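Local coordinates for legionella ubiquitin-specific protease A domain-containing protein (Legionella pneumophila subsp. pneumophila, PDB 5DGG) that is of unknown function but belongs to the Legionella LupA family, in the same clan as papain-like cysteine peptidases, and may act on ubiquitin conjugates, at residues N37-I40 and E41-A44. Sequence-based numbering, arbitrary orientation. Where two conformers were deposited one is given.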
loop_
_atom_site.group_PDB
_atom_site.type_symbol
_atom_site.label_atom_id
_atom_site.label_comp_id
_atom_site.label_asym_id
_atom_site.label_seq_id
_atom_site.Cartn_x
_atom_site.Cartn_y
_atom_site.Cartn_z
ATOM N N ASN A 37 -0.946 17.498 0.969
ATOM C CA ASN A 37 -0.084 18.669 0.837
ATOM C C ASN A 37 1.278 18.475 1.454
ATOM O O ASN A 37 2.269 18.841 0.860
ATOM C CB ASN A 37 -0.731 19.911 1.430
ATOM C CG ASN A 37 -2.001 20.290 0.705
ATOM O OD1 ASN A 37 -2.299 19.757 -0.376
ATOM N ND2 ASN A 37 -2.769 21.184 1.296
ATOM N N ALA A 38 1.316 17.867 2.616
ATOM C CA ALA A 38 2.555 17.693 3.334
ATOM C C ALA A 38 3.537 16.750 2.670
ATOM O O ALA A 38 4.723 16.839 2.958
ATOM C CB ALA A 38 2.270 17.177 4.730
ATOM N N ILE A 39 3.074 15.818 1.844
ATOM C CA ILE A 39 4.011 14.853 1.274
ATOM C C ILE A 39 4.438 15.106 -0.159
ATOM O O ILE A 39 5.231 14.323 -0.686
ATOM C CB ILE A 39 3.506 13.406 1.334
ATOM C CG1 ILE A 39 2.326 13.179 0.394
ATOM C CG2 ILE A 39 3.247 13.015 2.782
ATOM C CD1 ILE A 39 2.218 11.708 0.058
ATOM N N ILE A 40 3.913 16.154 -0.793
ATOM C CA ILE A 40 4.216 16.402 -2.208
ATOM C C ILE A 40 5.727 16.443 -2.396
ATOM O O ILE A 40 6.248 15.861 -3.347
ATOM C CB ILE A 40 3.627 17.733 -2.733
ATOM C CG1 ILE A 40 2.123 17.722 -2.709
ATOM C CG2 ILE A 40 4.077 18.034 -4.170
ATOM C CD1 ILE A 40 1.496 16.590 -3.443
ATOM N N GLU A 41 6.443 17.094 -1.478
ATOM C CA GLU A 41 7.857 17.328 -1.715
ATOM C C GLU A 41 8.658 16.033 -1.587
ATOM O O GLU A 41 9.550 15.737 -2.404
ATOM C CB GLU A 41 8.379 18.468 -0.842
ATOM C CG GLU A 41 7.936 19.840 -1.406
ATOM C CD GLU A 41 8.575 21.029 -0.724
ATOM O OE1 GLU A 41 8.159 21.301 0.404
ATOM O OE2 GLU A 41 9.464 21.717 -1.310
ATOM N N THR A 42 8.306 15.251 -0.595
ATOM C CA THR A 42 8.927 13.943 -0.418
ATOM C C THR A 42 8.566 13.006 -1.574
ATOM O O THR A 42 9.443 12.346 -2.132
ATOM C CB THR A 42 8.631 13.311 0.957
ATOM O OG1 THR A 42 9.343 12.079 1.072
ATOM C CG2 THR A 42 7.162 13.013 1.156
ATOM N N LEU A 43 7.322 13.000 -1.984
ATOM C CA LEU A 43 6.917 12.093 -3.039
ATOM C C LEU A 43 7.536 12.562 -4.386
ATOM O O LEU A 43 8.053 11.745 -5.174
ATOM C CB LEU A 43 5.383 11.982 -3.058
ATOM C CG LEU A 43 4.765 11.250 -4.240
ATOM C CD1 LEU A 43 5.119 9.785 -4.212
ATOM C CD2 LEU A 43 3.252 11.429 -4.245
ATOM N N ALA A 44 7.586 13.873 -4.617
ATOM C CA ALA A 44 8.173 14.385 -5.858
ATOM C C ALA A 44 9.665 14.050 -5.882
ATOM O O ALA A 44 10.204 13.551 -6.887
ATOM C CB ALA A 44 7.959 15.878 -5.975
HETATM O O HOH W 1 7.261 16.234 1.874
#
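Ile39 and Leu43 meet one turn apart on helix 33-47, and the pair lies where a missing backbone bond is replaced by a water. Ile39 CD1 approaches Leu43 CD2 at 4.4 Å, a loose apolar contact between the ends of two branches. CG1 of Ile39 occupies the position between backbone N and carbonyl carbon (chi1 69°), which sends that branch toward Leu43. On the Leu43 side, CG stands anti to the backbone N (chi1 170°), and CD2 is the methyl that meets the isoleucine. Thr42 also reaches back to Ile39: in the modelled conformer, one of two, its methyl CG2 lies 3.7 Å from Ile39 CB. The approach of the same methyl to Ile39 O, at 3.0 Å, is doubtful to that extent.

The backbone supplies the polar grip. Leu43 N donates to Ile39 O at 2.8 Å, and Ala44 N donates to Ile40 O at 2.7 Å. Just before these two, at Glu41 and Thr42, the pattern fails: neither N-H makes the regular helical bond to the carbonyl four residues back. A water takes over for Thr42, accepting from its N at 2.9 Å and donating to Ala38 O at 2.8 Å, thus bridging the opened turn.

In the beta-alpha-beta unit of the central domain that joins strands 22-29 and 54-60 through this helix, Leu43, buried, touches Met25 of strand 22-29 and Leu104 of helix 98-108; Ile39 rests on Leu28, and Ile40 on Leu104. The chemistry thus divides the turn: the branched hydrocarbon of Ile39, Ile40 and Leu43 anchors the helix to the sheet and its neighbouring helix, while an inserted water relays hydrogen bonding across the kink.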